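Local coordinates for protein FimX (Pseudomonas aeruginosa PAO1, PDB 3HV8) that holds the ligand C2E in a pocket of its EAL domain, a modified beta/alpha barrel, at residues A[33-38]-A[89-94]; A[52-57]-A[108-113]. All blocks are in the same frame, centred on the assembly; numbering follows the deposited sequence.

Overall arrangement
Contacts 1 and 2 lie side by side in the EAL barrel, their centres about 9 Å apart, and together they span the sheet from outer helix to ligand. Their segments alternate along the chain: 33-38, 52-57, 89-94, 108-113. Strand 33-42 runs antiparallel to strand 49-58, and Leu36 N probably hydrogen-bonds Leu54 O at 2.8 Å. Strand 49-58 then runs parallel to strand 105-110, and helix 80-96 lies in the connection between these two, directly before strand 105-110. Contact 1 packs that helix on strand 33-42; contact 2 joins strand 49-58 to strand 105-110. Both touch C2E, so strand pairing, helix packing and ligand binding share one small region of the fold.

Contact 1 of 2, residues A[33-38]-A[89-94]; sequences FRLLFQ and LNSIKL. With C2E (9,9'-[(2R,3R,3aS,5S,7aR,9R,10R,10aS,12S,14aR)-3,5,10,12-tetrahydroxy-5,12-dioxidooctahydro-2H,7H-difuro[3,2-d:3',2'-j][1,3,7,9,2,8]tetraoxadiphosphacyclododecine-2,9-diyl]bis(2-amino-1,9-dihydro-6H-purin-6-one)), chain B.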
ATOM      1  N   PHE A  33     -11.555  -5.595 -13.955  1.00 26.07           N
ATOM      2  CA  PHE A  33     -10.998  -5.489 -12.605  1.00 24.54           C
ATOM      3  C   PHE A  33     -11.817  -4.456 -11.852  1.00 27.98           C
ATOM      4  O   PHE A  33     -12.507  -3.613 -12.454  1.00 28.09           O
ATOM      5  CB  PHE A  33      -9.538  -5.019 -12.619  1.00 23.08           C
ATOM      6  CG  PHE A  33      -8.573  -6.008 -13.207  1.00 24.32           C
ATOM      7  CD1 PHE A  33      -8.013  -7.007 -12.419  1.00 25.22           C
ATOM      8  CD2 PHE A  33      -8.203  -5.932 -14.547  1.00 27.77           C
ATOM      9  CE1 PHE A  33      -7.116  -7.901 -12.949  1.00 26.38           C
ATOM     10  CE2 PHE A  33      -7.301  -6.833 -15.081  1.00 26.96           C
ATOM     11  CZ  PHE A  33      -6.748  -7.827 -14.271  1.00 27.07           C
ATOM     12  N   ARG A  34     -11.728  -4.483 -10.531  1.00 25.96           N
ATOM     13  CA  ARG A  34     -12.390  -3.480  -9.723  1.00 24.25           C
ATOM     14  C   ARG A  34     -11.425  -3.019  -8.635  1.00 25.86           C
ATOM     15  O   ARG A  34     -10.734  -3.841  -8.027  1.00 23.70           O
ATOM     16  CB  ARG A  34     -13.643  -4.067  -9.097  1.00 25.68           C
ATOM     17  CG  ARG A  34     -14.337  -3.148  -8.104  1.00 31.16           C
ATOM     18  CD  ARG A  34     -15.663  -3.742  -7.653  1.00 37.36           C
ATOM     19  NE  ARG A  34     -16.565  -3.932  -8.786  1.00 37.40           N
ATOM     20  CZ  ARG A  34     -17.517  -4.856  -8.842  1.00 41.29           C
ATOM     21  NH1 ARG A  34     -18.284  -4.944  -9.923  1.00 42.36           N
ATOM     22  NH2 ARG A  34     -17.704  -5.690  -7.827  1.00 38.45           N
ATOM     23  N   LEU A  35     -11.373  -1.714  -8.389  1.00 24.00           N
ATOM     24  CA  LEU A  35     -10.633  -1.185  -7.247  1.00 24.17           C
ATOM     25  C   LEU A  35     -11.539  -1.046  -6.030  1.00 25.35           C
ATOM     26  O   LEU A  35     -12.659  -0.513  -6.121  1.00 26.99           O
ATOM     27  CB  LEU A  35     -10.021   0.171  -7.581  1.00 22.77           C
ATOM     28  CG  LEU A  35      -9.052   0.182  -8.758  1.00 24.57           C
ATOM     29  CD1 LEU A  35      -8.458   1.557  -8.980  1.00 26.03           C
ATOM     30  CD2 LEU A  35      -7.951  -0.858  -8.555  1.00 23.37           C
ATOM     31  N   LEU A  36     -11.049  -1.514  -4.883  1.00 23.73           N
ATOM     32  CA  LEU A  36     -11.668  -1.231  -3.601  1.00 22.84           C
ATOM     33  C   LEU A  36     -10.748  -0.290  -2.815  1.00 24.47           C
ATOM     34  O   LEU A  36      -9.549  -0.185  -3.107  1.00 23.76           O
ATOM     35  CB  LEU A  36     -11.885  -2.519  -2.807  1.00 24.58           C
ATOM     36  CG  LEU A  36     -12.606  -3.653  -3.540  1.00 24.39           C
ATOM     37  CD1 LEU A  36     -12.716  -4.860  -2.599  1.00 27.59           C
ATOM     38  CD2 LEU A  36     -13.988  -3.188  -4.027  1.00 26.38           C
ATOM     39  N   PHE A  37     -11.317   0.364  -1.805  1.00 23.00           N
ATOM     40  CA  PHE A  37     -10.652   1.413  -1.049  1.00 23.89           C
ATOM     41  C   PHE A  37     -10.855   1.161   0.420  1.00 24.89           C
ATOM     42  O   PHE A  37     -11.980   0.949   0.862  1.00 26.31           O
ATOM     43  CB  PHE A  37     -11.238   2.765  -1.453  1.00 25.69           C
ATOM     44  CG  PHE A  37     -11.141   3.027  -2.928  1.00 25.08           C
ATOM     45  CD1 PHE A  37      -9.991   3.576  -3.471  1.00 28.37           C
ATOM     46  CD2 PHE A  37     -12.184   2.691  -3.773  1.00 28.24           C
ATOM     47  CE1 PHE A  37      -9.879   3.786  -4.834  1.00 29.37           C
ATOM     48  CE2 PHE A  37     -12.083   2.901  -5.138  1.00 29.12           C
ATOM     49  CZ  PHE A  37     -10.929   3.455  -5.666  1.00 34.95           C
ATOM     50  N   GLN A  38      -9.770   1.150   1.184  1.00 22.33           N
ATOM     51  CA  GLN A  38      -9.877   0.970   2.626  1.00 22.55           C
ATOM     52  C   GLN A  38      -9.236   2.146   3.337  1.00 23.82           C
ATOM     53  O   GLN A  38      -8.039   2.391   3.187  1.00 24.42           O
ATOM     54  CB  GLN A  38      -9.243  -0.351   3.078  1.00 22.65           C
ATOM     55  CG  GLN A  38      -9.425  -0.580   4.578  1.00 23.52           C
ATOM     56  CD  GLN A  38      -8.911  -1.912   5.056  1.00 25.04           C
ATOM     57  OE1 GLN A  38      -8.070  -2.549   4.413  1.00 28.39           O
ATOM     58  NE2 GLN A  38      -9.420  -2.357   6.203  1.00 24.55           N
ATOM     59  N   LEU A  89      -3.149   3.725 -13.327  1.00 23.55           N
ATOM     60  CA  LEU A  89      -3.883   4.601 -14.235  1.00 26.08           C
ATOM     61  C   LEU A  89      -5.263   4.929 -13.683  1.00 26.03           C
ATOM     62  O   LEU A  89      -5.722   6.086 -13.710  1.00 27.08           O
ATOM     63  CB  LEU A  89      -4.005   3.931 -15.602  1.00 27.30           C
ATOM     64  CG  LEU A  89      -4.571   4.815 -16.693  1.00 29.50           C
ATOM     65  CD1 LEU A  89      -3.544   5.892 -17.018  1.00 33.27           C
ATOM     66  CD2 LEU A  89      -4.897   3.978 -17.918  1.00 33.06           C
ATOM     67  N   ASN A  90      -5.941   3.916 -13.168  1.00 24.58           N
ATOM     68  CA  ASN A  90      -7.277   4.097 -12.637  1.00 26.31           C
ATOM     69  C   ASN A  90      -7.301   4.799 -11.291  1.00 32.56           C
ATOM     70  O   ASN A  90      -8.214   5.558 -10.993  1.00 30.90           O
ATOM     71  CB  ASN A  90      -8.022   2.772 -12.627  1.00 28.34           C
ATOM     72  CG  ASN A  90      -8.480   2.393 -14.003  1.00 26.73           C
ATOM     73  OD1 ASN A  90      -7.867   1.554 -14.682  1.00 31.49           O
ATOM     74  ND2 ASN A  90      -9.511   3.076 -14.469  1.00 27.34           N
ATOM     75  N   SER A  91      -6.272   4.575 -10.490  1.00 25.47           N
ATOM     76  CA  SER A  91      -6.166   5.290  -9.227  1.00 27.94           C
ATOM     77  C   SER A  91      -6.018   6.775  -9.499  1.00 30.56           C
ATOM     78  O   SER A  91      -6.692   7.599  -8.862  1.00 30.53           O
ATOM     79  CB  SER A  91      -4.968   4.781  -8.434  1.00 26.87           C
ATOM     80  OG  SER A  91      -5.241   3.471  -7.969  1.00 25.64           O
ATOM     81  N   ILE A  92      -5.148   7.122 -10.446  1.00 28.04           N
ATOM     82  CA  ILE A  92      -4.913   8.516 -10.825  1.00 31.89           C
ATOM     83  C   ILE A  92      -6.219   9.162 -11.272  1.00 37.12           C
ATOM     84  O   ILE A  92      -6.533  10.289 -10.888  1.00 38.66           O
ATOM     85  CB  ILE A  92      -3.875   8.617 -11.972  1.00 28.36           C
ATOM     86  CG1 ILE A  92      -2.468   8.371 -11.433  1.00 27.49           C
ATOM     87  CG2 ILE A  92      -3.978   9.984 -12.668  1.00 32.33           C
ATOM     88  CD1 ILE A  92      -1.416   8.150 -12.495  1.00 31.62           C
ATOM     89  N   LYS A  93      -6.988   8.434 -12.069  1.00 32.56           N
ATOM     90  CA  LYS A  93      -8.267   8.930 -12.569  1.00 35.88           C
ATOM     91  C   LYS A  93      -9.310   9.140 -11.464  1.00 44.09           C
ATOM     92  O   LYS A  93      -9.820  10.250 -11.297  1.00 44.56           O
ATOM     93  CB  LYS A  93      -8.819   7.989 -13.633  1.00 37.95           C
ATOM     94  CG  LYS A  93     -10.068   8.508 -14.324  1.00 40.55           C
ATOM     95  CD  LYS A  93     -10.489   7.595 -15.457  1.00 45.07           C
ATOM     96  CE  LYS A  93     -11.770   8.098 -16.106  1.00 55.52           C
ATOM     97  NZ  LYS A  93     -12.833   8.339 -15.092  1.00 63.78           N
ATOM     98  N   LEU A  94      -9.631   8.074 -10.726  1.00 40.46           N
ATOM     99  CA  LEU A  94     -10.639   8.126  -9.663  1.00 38.47           C
ATOM    100  C   LEU A  94     -10.264   9.168  -8.630  1.00 44.05           C
ATOM    101  O   LEU A  94     -11.132   9.801  -8.014  1.00 44.04           O
ATOM    102  CB  LEU A  94     -10.789   6.764  -8.974  1.00 34.36           C
ATOM    103  CG  LEU A  94     -11.792   5.793  -9.595  1.00 44.04           C
ATOM    104  CD1 LEU A  94     -11.591   4.396  -9.030  1.00 47.87           C
ATOM    105  CD2 LEU A  94     -13.217   6.277  -9.362  1.00 51.09           C
TER
HETATM  106  P1  C2E B 900      -1.663  -6.710   2.001  1.00 26.53           P
HETATM  107  O2P C2E B 900      -0.567  -5.811   2.737  1.00 35.94           O
HETATM  108  O1P C2E B 900      -1.745  -7.972   2.764  1.00 45.66           O
HETATM  109  O5' C2E B 900      -3.146  -6.131   2.065  1.00 39.66           O
HETATM  110  C5' C2E B 900      -3.896  -6.356   3.275  1.00 33.20           C
HETATM  111  C4' C2E B 900      -4.842  -7.573   3.201  1.00 26.96           C
HETATM  112  O4' C2E B 900      -5.590  -7.651   4.439  1.00 26.51           O
HETATM  113  C3' C2E B 900      -5.867  -7.233   2.127  1.00 24.86           C
HETATM  114  O3' C2E B 900      -6.217  -8.428   1.412  1.00 22.26           O
HETATM  115  C2' C2E B 900      -7.055  -6.625   2.909  1.00 26.46           C
HETATM  116  O2' C2E B 900      -8.309  -6.827   2.284  1.00 29.30           O
HETATM  117  C1' C2E B 900      -6.973  -7.417   4.214  1.00 24.07           C
HETATM  118  N9  C2E B 900      -7.527  -6.741   5.376  1.00 25.74           N
HETATM  119  C8  C2E B 900      -7.799  -5.400   5.511  1.00 28.31           C
HETATM  120  N7  C2E B 900      -8.119  -5.139   6.758  1.00 27.53           N
HETATM  121  C5  C2E B 900      -8.087  -6.304   7.469  1.00 25.77           C
HETATM  122  C6  C2E B 900      -8.344  -6.629   8.820  1.00 28.14           C
HETATM  123  O6  C2E B 900      -8.630  -5.783   9.669  1.00 26.79           O
HETATM  124  N1  C2E B 900      -8.231  -7.921   9.160  1.00 29.93           N
HETATM  125  C2  C2E B 900      -7.888  -8.879   8.257  1.00 34.87           C
HETATM  126  N2  C2E B 900      -7.788 -10.178   8.683  1.00 38.87           N
HETATM  127  N3  C2E B 900      -7.647  -8.592   6.999  1.00 32.40           N
HETATM  128  C4  C2E B 900      -7.730  -7.325   6.589  1.00 25.32           C
HETATM  129  P11 C2E B 900      -6.283  -8.325  -0.192  1.00 22.13           P
HETATM  130  O21 C2E B 900      -6.757  -9.723  -0.739  1.00 25.37           O
HETATM  131  O11 C2E B 900      -7.097  -7.169  -0.618  1.00 24.95           O
HETATM  132  O5A C2E B 900      -4.789  -8.020  -0.629  1.00 21.85           O
HETATM  133  C5A C2E B 900      -3.771  -8.990  -0.344  1.00 22.65           C
HETATM  134  C4A C2E B 900      -2.449  -8.585  -0.990  1.00 21.67           C
HETATM  135  O4A C2E B 900      -2.619  -8.516  -2.414  1.00 21.59           O
HETATM  136  C3A C2E B 900      -1.939  -7.199  -0.589  1.00 24.28           C
HETATM  137  O3A C2E B 900      -1.153  -7.224   0.596  1.00 25.12           O
HETATM  138  C2A C2E B 900      -1.001  -6.894  -1.758  1.00 21.33           C
HETATM  139  O2A C2E B 900       0.224  -7.636  -1.623  1.00 23.31           O
HETATM  140  C1A C2E B 900      -1.756  -7.526  -2.934  1.00 21.14           C
HETATM  141  N91 C2E B 900      -2.558  -6.497  -3.584  1.00 20.76           N
HETATM  142  C81 C2E B 900      -3.841  -6.115  -3.311  1.00 21.80           C
HETATM  143  N71 C2E B 900      -4.173  -5.160  -4.136  1.00 20.90           N
HETATM  144  C51 C2E B 900      -3.154  -4.934  -5.018  1.00 21.56           C
HETATM  145  C61 C2E B 900      -2.941  -4.086  -6.123  1.00 19.94           C
HETATM  146  O61 C2E B 900      -3.742  -3.207  -6.467  1.00 22.69           O
HETATM  147  N11 C2E B 900      -1.739  -4.211  -6.745  1.00 20.23           N
HETATM  148  C21 C2E B 900      -0.780  -5.102  -6.347  1.00 20.31           C
HETATM  149  N21 C2E B 900       0.418  -5.133  -7.002  1.00 23.07           N
HETATM  150  N31 C2E B 900      -0.950  -5.877  -5.308  1.00 21.11           N
HETATM  151  C41 C2E B 900      -2.120  -5.813  -4.662  1.00 20.14           C
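Strand 33-38 belongs to the EAL barrel and helix 89-94 to the layer outside it, a beta/alpha packing with a crossing angle of -55° and 10.2 Å between the segment axes. The backbones come nearest at Leu35 and Ser91, whose CA atoms are 8.1 Å apart, and no hydrogen bond joins the segments. Leu35 and Phe37, two residues apart on the strand, both start toward the helix. In Leu35, CG stands anti to the carbonyl carbon and CD1 continues the extended line, so this one methyl makes the approach: it lies 3.9 Å from Asn90 CB, the two side chains crossing at about a right angle. The same CD1 is 3.9 Å from Ser91 OG, whose polar partner is Val87 O one turn earlier in the helix. Phe37 reaches the helix with the far end of its ring. Leu94 CD1 meets it at the edge, near the ring plane, 3.6 Å from Phe37 CZ, and also comes within 4.2 Å of Leu35 CD1, so one Leu94 methyl bridges the two strand residues. Strand 49-58 joins the packing where Val53 touches both Leu35 and Ser91. Gln38 serves the ligand instead: with CG anti to the backbone N (chi1 -177°) and the chain extended, its NE2 donates to Gln253 O and, at 3.1 Å and 161°, to N7 of C2E.

Contact 2 of 2, residues A[52-57]-A[108-113]; sequences EVLLRL and FVHLSS. With C2E (9,9'-[(2R,3R,3aS,5S,7aR,9R,10R,10aS,12S,14aR)-3,5,10,12-tetrahydroxy-5,12-dioxidooctahydro-2H,7H-difuro[3,2-d:3',2'-j][1,3,7,9,2,8]tetraoxadiphosphacyclododecine-2,9-diyl]bis(2-amino-1,9-dihydro-6H-purin-6-one)), chain B.
Glu52 is fully stretched, CG anti to its backbone N (chi1 -178°), while His110 turns CG beside its own N (chi1 -71°); both tips thus converge on the ligand side of two parallel barrel strands. His110 NE2 donates to Glu52 OE2 at 2.8 Å, a weak bond bent to 124°, with ring and carboxylate planes clearly tilted against each other. The strands pair through Val53 N and Phe108 O, 2.9 Å apart and nearly straight, and Val53 and Val109 lie side by side, their CG2 methyls in contact. Glu52-Val53-Leu54 occupies the place of the EAL signature. Leu54 CD2 meets the edge of the His110 ring, while C2A of C2E sits over one ring face. Leu55 N donates to N71 of C2E at 3.0 Å. A water accepts from His110 N and donates to Val53 O and C2E O61, tying both strands to the base. Arg56 NH1 and NH2 both donate to O11 of C2E, and NH1 also donates to Leu55 O. Glu52 is buried, yet Lys193 and Gln248 bind its OE1 and Gln142 its OE2, partners that would help keep the carboxylate ionised.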
ATOM      1  N   GLU A  52      -6.200   3.136   1.130  1.00 20.92           N
ATOM      2  CA  GLU A  52      -5.442   2.126   0.406  1.00 20.20           C
ATOM      3  C   GLU A  52      -6.288   1.551  -0.708  1.00 21.40           C
ATOM      4  O   GLU A  52      -7.470   1.240  -0.514  1.00 22.60           O
ATOM      5  CB  GLU A  52      -5.011   1.002   1.351  1.00 20.92           C
ATOM      6  CG  GLU A  52      -4.180  -0.065   0.668  1.00 23.01           C
ATOM      7  CD  GLU A  52      -3.803  -1.188   1.602  1.00 24.84           C
ATOM      8  OE1 GLU A  52      -4.403  -1.308   2.698  1.00 25.88           O
ATOM      9  OE2 GLU A  52      -2.871  -1.947   1.256  1.00 28.96           O
ATOM     10  N   VAL A  53      -5.679   1.422  -1.878  1.00 20.52           N
ATOM     11  CA  VAL A  53      -6.297   0.787  -3.035  1.00 21.25           C
ATOM     12  C   VAL A  53      -6.001  -0.725  -3.026  1.00 21.77           C
ATOM     13  O   VAL A  53      -4.855  -1.146  -2.847  1.00 21.55           O
ATOM     14  CB  VAL A  53      -5.758   1.408  -4.334  1.00 21.47           C
ATOM     15  CG1 VAL A  53      -6.324   0.703  -5.553  1.00 23.10           C
ATOM     16  CG2 VAL A  53      -6.082   2.919  -4.374  1.00 23.66           C
ATOM     17  N   LEU A  54      -7.046  -1.528  -3.185  1.00 21.46           N
ATOM     18  CA  LEU A  54      -6.923  -2.984  -3.231  1.00 20.71           C
ATOM     19  C   LEU A  54      -7.611  -3.514  -4.473  1.00 20.61           C
ATOM     20  O   LEU A  54      -8.722  -3.085  -4.814  1.00 24.51           O
ATOM     21  CB  LEU A  54      -7.525  -3.622  -1.980  1.00 21.91           C
ATOM     22  CG  LEU A  54      -6.840  -3.225  -0.668  1.00 22.15           C
ATOM     23  CD1 LEU A  54      -7.703  -3.558   0.538  1.00 25.50           C
ATOM     24  CD2 LEU A  54      -5.464  -3.861  -0.537  1.00 24.19           C
ATOM     25  N   LEU A  55      -6.957  -4.444  -5.152  1.00 21.41           N
ATOM     26  CA  LEU A  55      -7.411  -4.913  -6.465  1.00 23.23           C
ATOM     27  C   LEU A  55      -8.252  -6.186  -6.412  1.00 23.84           C
ATOM     28  O   LEU A  55      -7.925  -7.114  -5.688  1.00 22.74           O
ATOM     29  CB  LEU A  55      -6.195  -5.203  -7.338  1.00 22.35           C
ATOM     30  CG  LEU A  55      -6.519  -5.689  -8.751  1.00 22.49           C
ATOM     31  CD1 LEU A  55      -7.250  -4.605  -9.532  1.00 24.66           C
ATOM     32  CD2 LEU A  55      -5.243  -6.089  -9.456  1.00 23.25           C
ATOM     33  N   ARG A  56      -9.331  -6.234  -7.183  1.00 23.66           N
ATOM     34  CA  ARG A  56     -10.059  -7.481  -7.371  1.00 22.12           C
ATOM     35  C   ARG A  56     -10.189  -7.742  -8.862  1.00 23.47           C
ATOM     36  O   ARG A  56     -10.443  -6.826  -9.640  1.00 24.87           O
ATOM     37  CB  ARG A  56     -11.458  -7.410  -6.759  1.00 23.99           C
ATOM     38  CG  ARG A  56     -11.488  -7.101  -5.273  1.00 25.63           C
ATOM     39  CD  ARG A  56     -10.902  -8.266  -4.477  1.00 25.24           C
ATOM     40  NE  ARG A  56     -10.939  -8.038  -3.035  1.00 26.72           N
ATOM     41  CZ  ARG A  56      -9.904  -7.607  -2.316  1.00 25.09           C
ATOM     42  NH1 ARG A  56      -8.748  -7.329  -2.918  1.00 23.47           N
ATOM     43  NH2 ARG A  56     -10.035  -7.433  -1.002  1.00 26.28           N
ATOM     44  N   LEU A  57      -9.982  -8.984  -9.272  1.00 25.06           N
ATOM     45  CA  LEU A  57     -10.284  -9.393 -10.639  1.00 26.19           C
ATOM     46  C   LEU A  57     -11.786  -9.680 -10.718  1.00 27.21           C
ATOM     47  O   LEU A  57     -12.370 -10.192  -9.774  1.00 27.62           O
ATOM     48  CB  LEU A  57      -9.464 -10.631 -10.999  1.00 24.15           C
ATOM     49  CG  LEU A  57      -9.903 -11.459 -12.207  1.00 25.89           C
ATOM     50  CD1 LEU A  57      -9.655 -10.704 -13.498  1.00 27.25           C
ATOM     51  CD2 LEU A  57      -9.147 -12.800 -12.222  1.00 27.80           C
ATOM     52  N   PHE A 108      -2.890   5.073  -1.382  1.00 21.95           N
ATOM     53  CA  PHE A 108      -1.771   4.151  -1.211  1.00 21.45           C
ATOM     54  C   PHE A 108      -1.940   3.020  -2.209  1.00 22.09           C
ATOM     55  O   PHE A 108      -2.961   2.307  -2.182  1.00 22.92           O
ATOM     56  CB  PHE A 108      -1.762   3.587   0.218  1.00 24.02           C
ATOM     57  CG  PHE A 108      -1.324   4.581   1.269  1.00 22.10           C
ATOM     58  CD1 PHE A 108      -0.120   4.395   1.944  1.00 24.48           C
ATOM     59  CD2 PHE A 108      -2.105   5.674   1.586  1.00 25.36           C
ATOM     60  CE1 PHE A 108       0.296   5.295   2.918  1.00 25.62           C
ATOM     61  CE2 PHE A 108      -1.692   6.580   2.553  1.00 27.83           C
ATOM     62  CZ  PHE A 108      -0.485   6.383   3.222  1.00 26.35           C
ATOM     63  N   VAL A 109      -0.971   2.872  -3.114  1.00 22.09           N
ATOM     64  CA  VAL A 109      -1.099   1.955  -4.237  1.00 22.38           C
ATOM     65  C   VAL A 109       0.044   0.958  -4.222  1.00 21.52           C
ATOM     66  O   VAL A 109       1.218   1.346  -4.179  1.00 22.46           O
ATOM     67  CB  VAL A 109      -1.087   2.739  -5.573  1.00 22.64           C
ATOM     68  CG1 VAL A 109      -1.087   1.786  -6.775  1.00 25.11           C
ATOM     69  CG2 VAL A 109      -2.255   3.715  -5.631  1.00 26.00           C
ATOM     70  N   HIS A 110      -0.281  -0.328  -4.269  1.00 21.79           N
ATOM     71  CA  HIS A 110       0.713  -1.390  -4.264  1.00 21.04           C
ATOM     72  C   HIS A 110       1.500  -1.465  -5.566  1.00 23.53           C
ATOM     73  O   HIS A 110       0.956  -1.206  -6.655  1.00 23.66           O
ATOM     74  CB  HIS A 110       0.025  -2.740  -4.071  1.00 23.32           C
ATOM     75  CG  HIS A 110      -0.514  -2.965  -2.696  1.00 22.07           C
ATOM     76  ND1 HIS A 110       0.296  -3.275  -1.621  1.00 25.13           N
ATOM     77  CD2 HIS A 110      -1.780  -2.948  -2.221  1.00 25.70           C
ATOM     78  CE1 HIS A 110      -0.455  -3.440  -0.546  1.00 22.78           C
ATOM     79  NE2 HIS A 110      -1.717  -3.242  -0.881  1.00 24.75           N
ATOM     80  N   LEU A 111       2.775  -1.832  -5.449  1.00 20.91           N
ATOM     81  CA  LEU A 111       3.592  -2.202  -6.602  1.00 22.79           C
ATOM     82  C   LEU A 111       4.076  -3.638  -6.452  1.00 22.97           C
ATOM     83  O   LEU A 111       4.583  -4.028  -5.386  1.00 24.21           O
ATOM     84  CB  LEU A 111       4.803  -1.278  -6.728  1.00 23.40           C
ATOM     85  CG  LEU A 111       4.475   0.168  -7.067  1.00 24.16           C
ATOM     86  CD1 LEU A 111       5.783   0.969  -7.111  1.00 26.27           C
ATOM     87  CD2 LEU A 111       3.689   0.305  -8.387  1.00 25.10           C
ATOM     88  N   SER A 112       3.956  -4.428  -7.511  1.00 24.85           N
ATOM     89  CA  SER A 112       4.558  -5.761  -7.516  1.00 23.51           C
ATOM     90  C   SER A 112       6.073  -5.672  -7.711  1.00 23.83           C
ATOM     91  O   SER A 112       6.602  -4.638  -8.128  1.00 22.85           O
ATOM     92  CB  SER A 112       3.966  -6.617  -8.644  1.00 23.65           C
ATOM     93  OG  SER A 112       4.407  -6.137  -9.901  1.00 26.75           O
ATOM     94  N   SER A 113       6.771  -6.770  -7.425  1.00 24.02           N
ATOM     95  CA  SER A 113       8.213  -6.790  -7.633  1.00 23.73           C
ATOM     96  C   SER A 113       8.573  -6.570  -9.100  1.00 25.14           C
ATOM     97  O   SER A 113       9.636  -6.037  -9.408  1.00 24.84           O
ATOM     98  CB  SER A 113       8.814  -8.098  -7.123  1.00 24.05           C
ATOM     99  OG  SER A 113       8.355  -9.194  -7.907  1.00 25.95           O
TER
HETATM  100  P1  C2E B 900      -1.663  -6.710   2.001  1.00 26.53           P
HETATM  101  O2P C2E B 900      -0.567  -5.811   2.737  1.00 35.94           O
HETATM  102  O1P C2E B 900      -1.745  -7.972   2.764  1.00 45.66           O
HETATM  103  O5' C2E B 900      -3.146  -6.131   2.065  1.00 39.66           O
HETATM  104  C5' C2E B 900      -3.896  -6.356   3.275  1.00 33.20           C
HETATM  105  C4' C2E B 900      -4.842  -7.573   3.201  1.00 26.96           C
HETATM  106  O4' C2E B 900      -5.590  -7.651   4.439  1.00 26.51           O
HETATM  107  C3' C2E B 900      -5.867  -7.233   2.127  1.00 24.86           C
HETATM  108  O3' C2E B 900      -6.217  -8.428   1.412  1.00 22.26           O
HETATM  109  C2' C2E B 900      -7.055  -6.625   2.909  1.00 26.46           C
HETATM  110  O2' C2E B 900      -8.309  -6.827   2.284  1.00 29.30           O
HETATM  111  C1' C2E B 900      -6.973  -7.417   4.214  1.00 24.07           C
HETATM  112  N9  C2E B 900      -7.527  -6.741   5.376  1.00 25.74           N
HETATM  113  C8  C2E B 900      -7.799  -5.400   5.511  1.00 28.31           C
HETATM  114  N7  C2E B 900      -8.119  -5.139   6.758  1.00 27.53           N
HETATM  115  C5  C2E B 900      -8.087  -6.304   7.469  1.00 25.77           C
HETATM  116  C6  C2E B 900      -8.344  -6.629   8.820  1.00 28.14           C
HETATM  117  O6  C2E B 900      -8.630  -5.783   9.669  1.00 26.79           O
HETATM  118  N1  C2E B 900      -8.231  -7.921   9.160  1.00 29.93           N
HETATM  119  C2  C2E B 900      -7.888  -8.879   8.257  1.00 34.87           C
HETATM  120  N2  C2E B 900      -7.788 -10.178   8.683  1.00 38.87           N
HETATM  121  N3  C2E B 900      -7.647  -8.592   6.999  1.00 32.40           N
HETATM  122  C4  C2E B 900      -7.730  -7.325   6.589  1.00 25.32           C
HETATM  123  P11 C2E B 900      -6.283  -8.325  -0.192  1.00 22.13           P
HETATM  124  O21 C2E B 900      -6.757  -9.723  -0.739  1.00 25.37           O
HETATM  125  O11 C2E B 900      -7.097  -7.169  -0.618  1.00 24.95           O
HETATM  126  O5A C2E B 900      -4.789  -8.020  -0.629  1.00 21.85           O
HETATM  127  C5A C2E B 900      -3.771  -8.990  -0.344  1.00 22.65           C
HETATM  128  C4A C2E B 900      -2.449  -8.585  -0.990  1.00 21.67           C
HETATM  129  O4A C2E B 900      -2.619  -8.516  -2.414  1.00 21.59           O
HETATM  130  C3A C2E B 900      -1.939  -7.199  -0.589  1.00 24.28           C
HETATM  131  O3A C2E B 900      -1.153  -7.224   0.596  1.00 25.12           O
HETATM  132  C2A C2E B 900      -1.001  -6.894  -1.758  1.00 21.33           C
HETATM  133  O2A C2E B 900       0.224  -7.636  -1.623  1.00 23.31           O
HETATM  134  C1A C2E B 900      -1.756  -7.526  -2.934  1.00 21.14           C
HETATM  135  N91 C2E B 900      -2.558  -6.497  -3.584  1.00 20.76           N
HETATM  136  C81 C2E B 900      -3.841  -6.115  -3.311  1.00 21.80           C
HETATM  137  N71 C2E B 900      -4.173  -5.160  -4.136  1.00 20.90           N
HETATM  138  C51 C2E B 900      -3.154  -4.934  -5.018  1.00 21.56           C
HETATM  139  C61 C2E B 900      -2.941  -4.086  -6.123  1.00 19.94           C
HETATM  140  O61 C2E B 900      -3.742  -3.207  -6.467  1.00 22.69           O
HETATM  141  N11 C2E B 900      -1.739  -4.211  -6.745  1.00 20.23           N
HETATM  142  C21 C2E B 900      -0.780  -5.102  -6.347  1.00 20.31           C
HETATM  143  N21 C2E B 900       0.418  -5.133  -7.002  1.00 23.07           N
HETATM  144  N31 C2E B 900      -0.950  -5.877  -5.308  1.00 21.11           N
HETATM  145  C41 C2E B 900      -2.120  -5.813  -4.662  1.00 20.14           C
HETATM  146  O   HOH W   1      -3.006  -0.981  -4.867  1.00 22.78           O